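Local coordinates for protein hydrolase (Thermococcus thioreducens, PDB 6IAH) that hydrolyses phosphate esters of diverse kinds, possibly including phosphoglycolate, as a magnesium-binding phosphatase of the haloacid dehalogenase superfamily, at residues A21-L24 with T25-F29; S69-A72 with E73-V76; E156-L159 with A160-I164; E208-R211 with G212-D216. All coordinates share one frame; numbering follows the deposited sequence. Where two conformers were deposited one is given.

Contact 1. Residues A21-L24 with T25-F29; sequences ATKL and TAEYF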
ATOM      1  N   ALA A  21       6.171   1.057  10.576  1.00 24.15           N
ATOM      2  CA  ALA A  21       5.863  -0.252  11.093  1.00 23.55           C
ATOM      3  C   ALA A  21       6.939  -1.293  10.741  1.00 21.72           C
ATOM      4  O   ALA A  21       7.270  -2.154  11.578  1.00 24.65           O
ATOM      5  CB  ALA A  21       4.477  -0.690  10.575  1.00 23.24           C
ATOM      6  N   THR A  22       7.511  -1.181   9.536  1.00 21.40           N
ATOM      7  CA  THR A  22       8.578  -2.042   9.092  1.00 22.01           C
ATOM      8  C   THR A  22       9.821  -1.796   9.979  1.00 21.97           C
ATOM      9  O   THR A  22      10.432  -2.718  10.541  1.00 22.80           O
ATOM     10  CB  THR A  22       8.843  -1.831   7.600  1.00 25.31           C
ATOM     11  OG1 THR A  22       7.635  -2.163   6.841  1.00 25.44           O
ATOM     12  CG2 THR A  22      10.015  -2.681   7.090  1.00 26.81           C
ATOM     13  N   LYS A  23      10.145  -0.526  10.146  1.00 23.53           N
ATOM     14  CA  LYS A  23      11.260  -0.152  11.009  1.00 22.72           C
ATOM     15  C   LYS A  23      11.107  -0.653  12.448  1.00 22.80           C
ATOM     16  O   LYS A  23      11.961  -1.343  12.936  1.00 25.31           O
ATOM     17  CB  LYS A  23      11.391   1.358  11.002  1.00 25.51           C
ATOM     18  CG  LYS A  23      12.463   1.903  11.935  1.00 28.26           C
ATOM     19  CD  LYS A  23      12.166   3.376  12.238  1.00 32.73           C
ATOM     20  CE  LYS A  23      13.421   4.138  12.556  1.00 35.00           C
ATOM     21  NZ  LYS A  23      13.958   3.918  13.891  1.00 38.74           N
ATOM     22  N   LEU A  24      10.002  -0.371  13.099  1.00 23.59           N
ATOM     23  CA  LEU A  24       9.803  -0.825  14.448  1.00 25.39           C
ATOM     24  C   LEU A  24       9.766  -2.348  14.606  1.00 24.56           C
ATOM     25  O   LEU A  24      10.271  -2.914  15.586  1.00 21.72           O
ATOM     26  CB  LEU A  24       8.525  -0.219  15.053  1.00 26.38           C
ATOM     27  CG  LEU A  24       8.480   1.299  15.145  1.00 28.31           C
ATOM     28  CD1 LEU A  24       7.134   1.661  15.755  1.00 29.72           C
ATOM     29  CD2 LEU A  24       9.657   1.849  15.972  1.00 29.31           C
ATOM     30  N   THR A  25       9.135  -3.028  13.674  1.00 23.19           N
ATOM     31  CA  THR A  25       9.169  -4.497  13.708  1.00 23.99           C
ATOM     32  C   THR A  25      10.594  -5.074  13.616  1.00 22.59           C
ATOM     33  O   THR A  25      10.954  -5.942  14.387  1.00 24.63           O
ATOM     34  CB  THR A  25       8.361  -5.039  12.527  1.00 22.69           C
ATOM     35  OG1 THR A  25       7.045  -4.532  12.676  1.00 23.43           O
ATOM     36  CG2 THR A  25       8.443  -6.510  12.455  1.00 24.49           C
ATOM     37  N   ALA A  26      11.389  -4.582  12.686  1.00 23.33           N
ATOM     38  CA  ALA A  26      12.737  -5.054  12.521  1.00 23.10           C
ATOM     39  C   ALA A  26      13.492  -4.727  13.792  1.00 23.62           C
ATOM     40  O   ALA A  26      14.238  -5.573  14.291  1.00 21.26           O
ATOM     41  CB  ALA A  26      13.418  -4.448  11.315  1.00 23.67           C
ATOM     42  N   GLU A  27      13.271  -3.529  14.314  1.00 24.93           N
ATOM     43  CA  GLU A  27      14.063  -3.074  15.500  1.00 24.45           C
ATOM     44  C   GLU A  27      13.656  -3.823  16.740  1.00 25.64           C
ATOM     45  O   GLU A  27      14.508  -4.090  17.565  1.00 24.62           O
ATOM     46  CB  GLU A  27      13.968  -1.592  15.678  1.00 23.48           C
ATOM     47  CG  GLU A  27      14.762  -0.809  14.679  1.00 26.36           C
ATOM     48  CD  GLU A  27      14.565   0.715  14.812  1.00 26.34           C
ATOM     49  OE1 GLU A  27      13.722   1.170  15.609  1.00 28.47           O
ATOM     50  OE2 GLU A  27      15.253   1.436  14.058  1.00 27.94           O
ATOM     51  N   TYR A  28      12.399  -4.306  16.807  1.00 24.46           N
ATOM     52  CA  TYR A  28      11.943  -5.189  17.877  1.00 26.20           C
ATOM     53  C   TYR A  28      12.776  -6.495  17.860  1.00 28.70           C
ATOM     54  O   TYR A  28      13.260  -6.919  18.912  1.00 25.10           O
ATOM     55  CB  TYR A  28      10.452  -5.515  17.699  1.00 29.54           C
ATOM     56  CG  TYR A  28       9.883  -6.502  18.686  1.00 28.28           C
ATOM     57  CD1 TYR A  28       9.929  -7.866  18.424  1.00 33.78           C
ATOM     58  CD2 TYR A  28       9.328  -6.074  19.905  1.00 33.51           C
ATOM     59  CE1 TYR A  28       9.428  -8.815  19.326  1.00 30.50           C
ATOM     60  CE2 TYR A  28       8.819  -7.017  20.820  1.00 38.55           C
ATOM     61  CZ  TYR A  28       8.856  -8.393  20.493  1.00 37.37           C
ATOM     62  OH  TYR A  28       8.394  -9.368  21.340  1.00 38.93           O
ATOM     63  N   PHE A  29      12.908  -7.152  16.694  1.00 24.54           N
ATOM     64  CA  PHE A  29      13.699  -8.416  16.658  1.00 21.66           C
ATOM     65  C   PHE A  29      15.176  -8.149  16.859  1.00 22.80           C
ATOM     66  O   PHE A  29      15.873  -8.912  17.526  1.00 22.18           O
ATOM     67  CB  PHE A  29      13.462  -9.159  15.371  1.00 23.91           C
ATOM     68  CG  PHE A  29      12.133  -9.790  15.367  1.00 23.50           C
ATOM     69  CD1 PHE A  29      11.955 -10.983  16.017  1.00 23.98           C
ATOM     70  CD2 PHE A  29      11.022  -9.082  14.911  1.00 23.94           C
ATOM     71  CE1 PHE A  29      10.698 -11.543  16.133  1.00 23.46           C
ATOM     72  CE2 PHE A  29       9.756  -9.653  15.031  1.00 23.41           C
ATOM     73  CZ  PHE A  29       9.604 -10.857  15.650  1.00 24.03           C
TER

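Contact 2. Residues S69-A72 with E73-V76; sequences SGRA and EELV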
ATOM      1  N   SER A  69      23.684  -8.921  10.356  1.00 27.68           N
ATOM      2  CA  SER A  69      24.968  -9.188   9.722  1.00 27.93           C
ATOM      3  C   SER A  69      25.885  -7.960   9.823  1.00 26.80           C
ATOM      4  O   SER A  69      27.052  -8.058   9.498  1.00 30.81           O
ATOM      5  CB  SER A  69      24.809  -9.529   8.253  1.00 25.57           C
ATOM      6  OG  SER A  69      24.654  -8.352   7.477  1.00 27.36           O
ATOM      7  N   GLY A  70      25.361  -6.810  10.196  1.00 30.26           N
ATOM      8  CA  GLY A  70      26.204  -5.608  10.269  1.00 31.90           C
ATOM      9  C   GLY A  70      26.563  -4.969   8.919  1.00 34.36           C
ATOM     10  O   GLY A  70      27.345  -3.988   8.906  1.00 31.49           O
ATOM     11  N   ARG A  71      26.003  -5.479   7.808  1.00 30.65           N
ATOM     12  CA  ARG A  71      26.302  -4.978   6.438  1.00 32.78           C
ATOM     13  C   ARG A  71      25.013  -4.608   5.665  1.00 28.81           C
ATOM     14  O   ARG A  71      24.916  -4.838   4.444  1.00 31.90           O
ATOM     15  CB  ARG A  71      27.069  -6.035   5.645  1.00 35.63           C
ATOM     16  CG  ARG A  71      28.282  -6.596   6.353  1.00 37.84           C
ATOM     17  CD  ARG A  71      29.214  -7.350   5.429  1.00 38.05           C
ATOM     18  NE  ARG A  71      28.590  -8.587   4.994  1.00 39.07           N
ATOM     19  CZ  ARG A  71      28.042  -8.834   3.799  1.00 43.98           C
ATOM     20  NH1 ARG A  71      28.065  -7.939   2.799  1.00 40.66           N
ATOM     21  NH2 ARG A  71      27.486 -10.039   3.592  1.00 41.60           N
ATOM     22  N   ALA A  72      24.027  -4.061   6.374  1.00 29.59           N
ATOM     23  CA  ALA A  72      22.725  -3.815   5.763  1.00 30.48           C
ATOM     24  C   ALA A  72      22.839  -2.901   4.547  1.00 32.91           C
ATOM     25  O   ALA A  72      22.312  -3.194   3.450  1.00 29.13           O
ATOM     26  CB  ALA A  72      21.761  -3.240   6.750  1.00 27.61           C
ATOM     27  N   GLU A  73      23.584  -1.824   4.715  1.00 30.35           N
ATOM     28  CA  GLU A  73      23.775  -0.920   3.587  1.00 33.30           C
ATOM     29  C   GLU A  73      24.280  -1.589   2.331  1.00 30.97           C
ATOM     30  O   GLU A  73      23.677  -1.405   1.260  1.00 33.57           O
ATOM     31  CB  GLU A  73      24.667   0.255   3.976  1.00 36.23           C
ATOM     32  CG  GLU A  73      24.790   1.252   2.854  1.00 45.45           C
ATOM     33  CD  GLU A  73      24.563   2.624   3.394  1.00 55.32           C
ATOM     34  OE1 GLU A  73      23.378   2.928   3.709  1.00 50.51           O
ATOM     35  OE2 GLU A  73      25.584   3.328   3.587  1.00 59.38           O
ATOM     36  N   GLU A  74      25.373  -2.345   2.459  1.00 31.29           N
ATOM     37  CA  GLU A  74      25.929  -3.128   1.377  1.00 32.71           C
ATOM     38  C   GLU A  74      24.909  -4.155   0.858  1.00 30.34           C
ATOM     39  O   GLU A  74      24.846  -4.358  -0.338  1.00 28.59           O
ATOM     40  CB  GLU A  74      27.139  -3.937   1.831  1.00 39.20           C
ATOM     41  CG  GLU A  74      28.461  -3.222   2.062  1.00 46.25           C
ATOM     42  CD  GLU A  74      29.526  -4.233   2.522  1.00 56.50           C
ATOM     43  OE1 GLU A  74      29.467  -5.432   2.114  1.00 60.31           O
ATOM     44  OE2 GLU A  74      30.423  -3.872   3.304  1.00 64.27           O
ATOM     45  N   LEU A  75      24.150  -4.800   1.762  1.00 27.11           N
ATOM     46  CA  LEU A  75      23.237  -5.876   1.358  1.00 27.69           C
ATOM     47  C   LEU A  75      22.017  -5.341   0.606  1.00 27.99           C
ATOM     48  O   LEU A  75      21.540  -5.979  -0.328  1.00 27.19           O
ATOM     49  CB  LEU A  75      22.822  -6.740   2.549  1.00 25.85           C
ATOM     50  CG  LEU A  75      23.907  -7.662   3.054  1.00 28.81           C
ATOM     51  CD1 LEU A  75      23.627  -8.173   4.445  1.00 26.56           C
ATOM     52  CD2 LEU A  75      24.141  -8.811   2.082  1.00 30.92           C
ATOM     53  N   VAL A  76      21.543  -4.161   0.992  1.00 30.88           N
ATOM     54  CA  VAL A  76      20.489  -3.492   0.248  1.00 34.30           C
ATOM     55  C   VAL A  76      20.975  -3.245  -1.191  1.00 35.33           C
ATOM     56  O   VAL A  76      20.221  -3.438  -2.122  1.00 32.43           O
ATOM     57  CB  VAL A  76      20.004  -2.201   0.920  1.00 34.25           C
ATOM     58  CG1 VAL A  76      19.049  -1.364  -0.007  1.00 35.16           C
ATOM     59  CG2 VAL A  76      19.333  -2.531   2.253  1.00 32.48           C
TER

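Contact 3. Residues E156-L159 with A160-I164; sequences EMEL and AERII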
ATOM      1  N   GLU A 156      -8.429  -3.454   6.077  1.00 28.88           N
ATOM      2  CA  GLU A 156      -7.661  -2.213   5.861  1.00 28.26           C
ATOM      3  C   GLU A 156      -8.480  -1.163   5.088  1.00 27.24           C
ATOM      4  O   GLU A 156      -8.238   0.050   5.215  1.00 25.14           O
ATOM      5  CB  GLU A 156      -6.375  -2.520   5.108  1.00 30.80           C
ATOM      6  CG  GLU A 156      -5.320  -3.150   5.995  1.00 31.71           C
ATOM      7  CD  GLU A 156      -4.180  -3.686   5.182  1.00 37.88           C
ATOM      8  OE1 GLU A 156      -4.313  -3.909   3.937  1.00 33.64           O
ATOM      9  OE2 GLU A 156      -3.118  -3.778   5.794  1.00 45.97           O
ATOM     10  N   MET A 157      -9.408  -1.646   4.261  1.00 23.79           N
ATOM     11  CA  MET A 157     -10.294  -0.790   3.528  1.00 28.18           C
ATOM     12  C   MET A 157     -11.353  -0.129   4.479  1.00 30.78           C
ATOM     13  O   MET A 157     -11.663   1.069   4.341  1.00 29.44           O
ATOM     14  CB  MET A 157     -10.957  -1.582   2.376  1.00 27.91           C
ATOM     15  CG  MET A 157     -11.657  -0.730   1.343  1.00 29.37           C
ATOM     16  SD  MET A 157     -10.701   0.702   0.645  1.00 26.62           S
ATOM     17  CE  MET A 157     -12.035   1.819   0.472  1.00 27.80           C
ATOM     18  N   GLU A 158     -11.874  -0.901   5.435  1.00 29.70           N
ATOM     19  CA  GLU A 158     -12.712  -0.334   6.489  0.50 28.31           C
ATOM     20  C   GLU A 158     -11.961   0.775   7.242  1.00 26.80           C
ATOM     21  O   GLU A 158     -12.543   1.832   7.511  1.00 25.65           O
ATOM     22  CB  GLU A 158     -13.189  -1.409   7.464  0.50 28.66           C
ATOM     23  CG  GLU A 158     -14.368  -0.982   8.331  0.50 29.01           C
ATOM     24  CD  GLU A 158     -13.942  -0.296   9.609  0.50 29.49           C
ATOM     25  OE1 GLU A 158     -12.921  -0.734  10.189  0.50 28.69           O
ATOM     26  OE2 GLU A 158     -14.628   0.668  10.041  0.50 29.82           O
ATOM     27  N   LEU A 159     -10.699   0.535   7.579  1.00 22.87           N
ATOM     28  CA  LEU A 159      -9.853   1.592   8.199  1.00 25.69           C
ATOM     29  C   LEU A 159      -9.724   2.853   7.315  1.00 26.17           C
ATOM     30  O   LEU A 159      -9.813   3.989   7.813  1.00 25.85           O
ATOM     31  CB  LEU A 159      -8.435   1.085   8.550  1.00 28.38           C
ATOM     32  CG  LEU A 159      -8.336  -0.141   9.487  1.00 29.17           C
ATOM     33  CD1 LEU A 159      -6.879  -0.546   9.654  1.00 32.97           C
ATOM     34  CD2 LEU A 159      -9.002   0.159  10.811  1.00 29.42           C
ATOM     35  N   ALA A 160      -9.483   2.649   6.017  1.00 25.24           N
ATOM     36  CA  ALA A 160      -9.427   3.752   5.083  1.00 25.19           C
ATOM     37  C   ALA A 160     -10.726   4.578   5.069  1.00 25.20           C
ATOM     38  O   ALA A 160     -10.664   5.792   5.071  1.00 22.68           O
ATOM     39  CB  ALA A 160      -9.124   3.250   3.700  1.00 24.18           C
ATOM     40  N   GLU A 161     -11.874   3.890   5.018  1.00 22.31           N
ATOM     41  CA  GLU A 161     -13.144   4.558   5.163  1.00 23.53           C
ATOM     42  C   GLU A 161     -13.313   5.393   6.440  1.00 23.78           C
ATOM     43  O   GLU A 161     -13.934   6.446   6.410  1.00 23.85           O
ATOM     44  CB  GLU A 161     -14.282   3.568   5.069  1.00 23.59           C
ATOM     45  CG  GLU A 161     -14.349   2.984   3.698  1.00 25.78           C
ATOM     46  CD  GLU A 161     -15.326   1.837   3.601  1.00 31.03           C
ATOM     47  OE1 GLU A 161     -15.580   1.153   4.617  1.00 35.25           O
ATOM     48  OE2 GLU A 161     -15.859   1.644   2.505  1.00 34.60           O
ATOM     49  N   ARG A 162     -12.710   4.968   7.546  1.00 23.78           N
ATOM     50  CA  ARG A 162     -12.657   5.782   8.755  1.00 25.11           C
ATOM     51  C   ARG A 162     -11.815   7.014   8.580  1.00 25.34           C
ATOM     52  O   ARG A 162     -12.207   8.118   8.987  1.00 29.30           O
ATOM     53  CB  ARG A 162     -12.120   4.982   9.938  1.00 26.07           C
ATOM     54  CG  ARG A 162     -13.044   3.806  10.318  1.00 29.23           C
ATOM     55  CD  ARG A 162     -12.444   3.204  11.579  1.00 33.41           C
ATOM     56  NE  ARG A 162     -12.748   1.802  11.734  1.00 33.83           N
ATOM     57  CZ  ARG A 162     -12.142   1.039  12.649  1.00 32.96           C
ATOM     58  NH1 ARG A 162     -11.310   1.549  13.538  1.00 35.35           N
ATOM     59  NH2 ARG A 162     -12.424  -0.204  12.714  1.00 36.33           N
ATOM     60  N   ILE A 163     -10.676   6.846   7.955  1.00 24.29           N
ATOM     61  CA  ILE A 163      -9.732   7.970   7.783  1.00 25.09           C
ATOM     62  C   ILE A 163     -10.341   9.046   6.869  1.00 26.36           C
ATOM     63  O   ILE A 163     -10.203  10.207   7.125  1.00 27.33           O
ATOM     64  CB  ILE A 163      -8.379   7.464   7.213  1.00 25.01           C
ATOM     65  CG1 ILE A 163      -7.648   6.620   8.270  1.00 23.21           C
ATOM     66  CG2 ILE A 163      -7.442   8.615   6.790  1.00 24.36           C
ATOM     67  CD1 ILE A 163      -6.659   5.667   7.724  1.00 23.73           C
ATOM     68  N   ILE A 164     -10.979   8.584   5.779  0.50 25.87           N
ATOM     69  CA  ILE A 164     -11.566   9.432   4.753  0.50 24.56           C
ATOM     70  C   ILE A 164     -12.869  10.060   5.221  0.50 26.93           C
ATOM     71  O   ILE A 164     -13.110  11.232   4.980  0.50 28.73           O
ATOM     72  CB  ILE A 164     -11.803   8.621   3.448  0.50 22.94           C
ATOM     73  CG1 ILE A 164     -10.457   8.224   2.844  0.50 21.22           C
ATOM     74  CG2 ILE A 164     -12.626   9.410   2.421  0.50 21.20           C
ATOM     75  CD1 ILE A 164     -10.492   7.064   1.886  0.50 19.63           C
TER

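Contact 4. Residues E208-R211 with G212-D216; sequences ENYR and GKYGD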
ATOM      1  N   GLU A 208      -3.059   0.714 -18.690  1.00 27.57           N
ATOM      2  CA  GLU A 208      -2.493   0.189 -19.993  1.00 27.51           C
ATOM      3  C   GLU A 208      -2.928  -1.262 -20.241  1.00 29.88           C
ATOM      4  O   GLU A 208      -3.379  -1.603 -21.348  1.00 27.45           O
ATOM      5  CB  GLU A 208      -0.986   0.301 -20.008  1.00 26.01           C
ATOM      6  CG  GLU A 208      -0.484   1.719 -20.198  1.00 28.53           C
ATOM      7  CD  GLU A 208       0.968   1.981 -19.728  1.00 31.38           C
ATOM      8  OE1 GLU A 208       1.728   1.075 -19.372  1.00 34.10           O
ATOM      9  OE2 GLU A 208       1.370   3.140 -19.710  1.00 34.04           O
ATOM     10  N   ASN A 209      -2.851  -2.112 -19.206  1.00 25.46           N
ATOM     11  CA  ASN A 209      -3.314  -3.501 -19.371  1.00 26.03           C
ATOM     12  C   ASN A 209      -4.788  -3.622 -19.660  1.00 27.78           C
ATOM     13  O   ASN A 209      -5.252  -4.548 -20.365  1.00 27.43           O
ATOM     14  CB  ASN A 209      -2.992  -4.360 -18.129  1.00 26.72           C
ATOM     15  CG  ASN A 209      -1.501  -4.623 -17.962  1.00 27.37           C
ATOM     16  OD1 ASN A 209      -0.725  -4.615 -18.928  1.00 24.38           O
ATOM     17  ND2 ASN A 209      -1.088  -4.823 -16.722  1.00 25.73           N
ATOM     18  N   TYR A 210      -5.575  -2.743 -19.060  1.00 27.12           N
ATOM     19  CA  TYR A 210      -7.018  -2.770 -19.280  1.00 27.58           C
ATOM     20  C   TYR A 210      -7.349  -2.410 -20.731  1.00 26.88           C
ATOM     21  O   TYR A 210      -8.219  -3.041 -21.407  1.00 24.65           O
ATOM     22  CB  TYR A 210      -7.727  -1.779 -18.292  1.00 26.25           C
ATOM     23  CG  TYR A 210      -9.239  -1.875 -18.401  1.00 28.20           C
ATOM     24  CD1 TYR A 210      -9.951  -2.838 -17.703  1.00 29.68           C
ATOM     25  CD2 TYR A 210      -9.953  -0.987 -19.240  1.00 28.95           C
ATOM     26  CE1 TYR A 210     -11.343  -2.947 -17.821  1.00 29.72           C
ATOM     27  CE2 TYR A 210     -11.327  -1.050 -19.351  1.00 29.01           C
ATOM     28  CZ  TYR A 210     -12.026  -2.034 -18.645  1.00 31.92           C
ATOM     29  OH  TYR A 210     -13.390  -2.125 -18.773  1.00 30.65           O
ATOM     30  N   ARG A 211      -6.680  -1.371 -21.182  1.00 25.80           N
ATOM     31  CA  ARG A 211      -6.770  -0.927 -22.589  1.00 30.93           C
ATOM     32  C   ARG A 211      -6.331  -2.043 -23.516  1.00 35.51           C
ATOM     33  O   ARG A 211      -6.958  -2.267 -24.541  1.00 35.15           O
ATOM     34  CB  ARG A 211      -5.913   0.305 -22.846  1.00 32.75           C
ATOM     35  CG  ARG A 211      -6.509   1.588 -22.305  1.00 33.19           C
ATOM     36  CD  ARG A 211      -5.590   2.746 -22.575  1.00 34.56           C
ATOM     37  NE  ARG A 211      -5.800   3.815 -21.610  1.00 35.42           N
ATOM     38  CZ  ARG A 211      -4.852   4.458 -20.947  1.00 40.90           C
ATOM     39  NH1 ARG A 211      -3.552   4.157 -21.099  1.00 43.69           N
ATOM     40  NH2 ARG A 211      -5.205   5.442 -20.123  1.00 41.43           N
ATOM     41  N   GLY A 212      -5.285  -2.775 -23.133  1.00 34.59           N
ATOM     42  CA  GLY A 212      -4.837  -3.904 -23.943  1.00 36.00           C
ATOM     43  C   GLY A 212      -5.858  -5.029 -24.036  1.00 35.69           C
ATOM     44  O   GLY A 212      -6.055  -5.609 -25.096  1.00 34.01           O
ATOM     45  N   LYS A 213      -6.528  -5.317 -22.933  1.00 34.84           N
ATOM     46  CA  LYS A 213      -7.406  -6.498 -22.836  1.00 38.34           C
ATOM     47  C   LYS A 213      -8.870  -6.219 -23.087  1.00 37.78           C
ATOM     48  O   LYS A 213      -9.564  -7.031 -23.719  1.00 35.65           O
ATOM     49  CB  LYS A 213      -7.256  -7.148 -21.452  1.00 40.64           C
ATOM     50  CG  LYS A 213      -7.848  -8.551 -21.355  1.00 42.99           C
ATOM     51  CD  LYS A 213      -7.427  -9.204 -20.056  1.00 47.05           C
ATOM     52  CE  LYS A 213      -8.255 -10.441 -19.767  1.00 50.57           C
ATOM     53  NZ  LYS A 213      -7.726 -11.551 -20.576  1.00 53.08           N
ATOM     54  N   TYR A 214      -9.361  -5.094 -22.573  1.00 37.49           N
ATOM     55  CA  TYR A 214     -10.801  -4.882 -22.530  1.00 37.83           C
ATOM     56  C   TYR A 214     -11.249  -3.759 -23.401  1.00 38.21           C
ATOM     57  O   TYR A 214     -12.148  -3.954 -24.193  1.00 41.38           O
ATOM     58  CB  TYR A 214     -11.273  -4.687 -21.100  1.00 35.16           C
ATOM     59  CG  TYR A 214     -11.076  -5.900 -20.230  1.00 34.32           C
ATOM     60  CD1 TYR A 214     -11.893  -7.011 -20.350  1.00 35.20           C
ATOM     61  CD2 TYR A 214     -10.087  -5.902 -19.224  1.00 33.78           C
ATOM     62  CE1 TYR A 214     -11.721  -8.101 -19.535  1.00 36.29           C
ATOM     63  CE2 TYR A 214      -9.909  -6.982 -18.414  1.00 34.42           C
ATOM     64  CZ  TYR A 214     -10.730  -8.062 -18.548  1.00 34.95           C
ATOM     65  OH  TYR A 214     -10.497  -9.092 -17.703  1.00 39.53           O
ATOM     66  N   GLY A 215     -10.593  -2.613 -23.303  1.00 34.78           N
ATOM     67  CA  GLY A 215     -11.074  -1.440 -23.970  1.00 37.26           C
ATOM     68  C   GLY A 215     -10.668  -0.138 -23.310  1.00 33.36           C
ATOM     69  O   GLY A 215      -9.895  -0.138 -22.352  1.00 30.79           O
ATOM     70  N   ASP A 216     -11.255   0.956 -23.784  0.50 32.61           N
ATOM     71  CA  ASP A 216     -10.768   2.248 -23.415  0.50 31.37           C
ATOM     72  C   ASP A 216     -11.114   2.612 -21.977  0.50 27.63           C
ATOM     73  O   ASP A 216     -12.154   2.232 -21.445  0.50 28.25           O
ATOM     74  CB  ASP A 216     -11.309   3.322 -24.323  0.50 35.83           C
ATOM     75  CG  ASP A 216     -10.501   4.543 -24.211  0.50 37.14           C
ATOM     76  OD1 ASP A 216      -9.332   4.349 -23.766  0.50 37.96           O
ATOM     77  OD2 ASP A 216     -11.026   5.639 -24.501  0.50 38.99           O
TER

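Contact 1. Residues A21-L24 with T25-F29
The Glu27 carboxylate receives the ammonium group of Lys23 at one edge: NZ meets OE2 on its syn side, only 18° out of the carboxylate plane, and at 2.8 Å from NZ to OE2 this is the main bond of a salt bridge. The other oxygen, OE1, holds NZ weakly at 3.2 Å, while CD2 of Leu24 approaches OE1 at 4.1 Å. Further along, CD1 of Tyr28 sits 3.8 Å above one face of the Phe29 ring, toward its rim, and CD2 of Phe29 comes up to the Tyr28 ring at the edge, in its plane. The peptide carbonyl of Ala21 is used on both faces: Thr25 N bonds to Ala21 O at 2.9 Å, and from the opposite face Thr25 OG1 donates to the same oxygen at 2.6 Å. The first torsion of Thr25 (chi1 -59°) makes this possible, because it places OG1 beside the backbone N, within reach of the oxygen that the N-H already uses. A bend at the last torsion of Lys23 (chi4 -77°) turns NZ onto the Glu27 carboxylate, and CG of Lys23 is 3.5 Å from OE2 of Glu27. Second partners lie before the next helix: Lys23 NZ also forms a salt bridge with Glu38, and Glu27 OE2 accepts from Ile39 N. The buried Thr25 packs on Phe105 and Phe108 of helix 100-110. An i to i+4 salt bridge and a threonine hydroxyl returned to the backbone are characteristic of a regular alpha-helix, here helix 17-32, probably part of the helical cap, as in relatives of the haloacid dehalogenase superfamily.

Contact 2. Residues S69-A72 with E73-V76
A tight connection between two helices, made of a Schellman motif, an ST turn and the N-cap of the next helix, brings Arg71 against Glu74 and Leu75. Gly70 leaves helix 56-68 with positive phi, and Arg71 occupies the N-cap position of helix 72-78. Arg71 uses its backbone oxygen to start the new helix, with Leu75 N bonded to Arg71 O at 2.8 Å, followed by Val76 N to Ala72 O, also at 2.8 Å. Its side chain turns at chi3 (-69°), a bend that carries the guanidinium along the first turn of the helix. There NH1 of Arg71 forms a salt bridge with OE1 of Glu74 at 3.0 Å. The bond is asymmetric in its geometry: the oxygen lies close to the guanidinium plane, whereas NH1 comes to OE1 from above the carboxylate plane, 41° out of it. CG of Leu75 lies over one face of the guanidinium, and its CD2 is 3.9 Å from NH2 of Arg71. The other methyl, CD1 of Leu75, rests at 3.2 Å on OG of Ser69. That hydroxyl oxygen also accepts from Arg71 N at 3.2 Å, closing the ST turn, and it is hydrogen-bonded to Phe66 O in the last turn of the preceding helix. Ala72, Leu75 and Val76 are buried against Phe66, while Lys91 and Phe92 of helix 85-92 border Leu75. The Schellman motif at Gly70 thus closes helix 56-68, and the chain passes through the ST turn to the N-cap of helix 72-78, among helices that probably form the cap, as in relatives.

Contact 3. Residues E156-L159 with A160-I164
Ala160, first residue of the second half, puts its methyl beside Met157, whose SD is 4.3 Å from Ala160 CB, and its N-H bonds to Glu156 O. In Glu161 the backbone N bonds almost straight to Met157 O, and CG of Glu161 meets CE of Met157 at 4.1 Å, the two side chains lying at about a right angle. Bends at the second (chi2 50°) and third torsions of Met157 swing CE round to that position. The carboxylate of Glu161 is engaged elsewhere, OE2 accepting from Phe168 N in the loop that leads to strand 171-172. Helix 154-164 is the crossover of a beta-alpha-beta unit between the parallel strands 145-149 and 171-172 of the Rossmann-like haloacid dehalogenase core, and the side chain of Ala160 is about 6 Å from that of the magnesium ligand Asp8. Arg162 follows, held by Glu158 in a salt bridge. NE of Arg162 meets OE2 of Glu158 at 2.8 Å in a nearly linear bond (178°), on the syn side of the carboxylate and 19° out of its plane, while OE2 itself lies in the guanidinium plane; NH2 of Arg162 reaches OE1 of Glu158 at 2.6 Å in a weak, bent hydrogen bond. Glu158 was modelled in two conformers, and this pairing describes one. Over the centre of the guanidinium sits CD2 of Leu159, 3.7 Å above the plane, and NH1 makes a further salt bridge with Glu113. CG1 of Ile163 lies 3.4 Å from Leu159 O, alongside the backbone bond from Ile163 N to that oxygen, and the Ile163 side chain touches Ile12.

Contact 4. Residues E208-R211 with G212-D216
Tyr210 O sits at the centre of this helix end, accepting Tyr214 N at 2.6 Å and Gly215 N at 3.1 Å; Lys213 N adds a weak hydrogen bond to the same oxygen. With CG anti to the backbone N (chi1 -175°), the Tyr210 ring comes to lie beside Tyr214. CB of Tyr214 lies over one face of that ring, 3.8 Å from the Tyr210 centroid and 17° off the normal, a CH-pi contact. The two rings themselves are oblique, planes 35° apart, with CD1 of Tyr210 3.4 Å from CD2 of Tyr214. Asp216 O meets the Tyr210 ring at its edge. One step outward, Gly215 takes a positive phi that lets the chain leave the helix, and its O receives a CA-H contact from Arg211 CA at 3.2 Å. In the conformer given, Asp216 OD1 lies 4.2 Å from Arg211 NE, beyond a salt bridge; any attraction is probably weak. Arg211 NE donates instead to Phe217 O. Phe217 also meets the Tyr210 ring edge-to-face, and Trp186 stacks on Tyr214. Helix 201-213 thus ends against helix 183-189 and leads through the short turn at 214-217 into strand 218-221 at the edge of the parallel sheet.

From the N terminus, the four contacts follow one another in series; none encloses or crosses another, and each closes no more than a turn, since its two segments are joined directly. Contact 1, in helix 17-32, and contact 2, at the junction of helices 56-68 and 72-78, lie on the same side of the chain's centre, probably in the helical cap, with centres about 16 Å apart. Contact 3 belongs to the core, about 24 Å from contact 1 between centres, on the crossover between strands 145-149 and 171-172. Contact 4 ends the crossover that links strand 194-198 to strand 218-221, far from contact 2, at about 41 Å between centres.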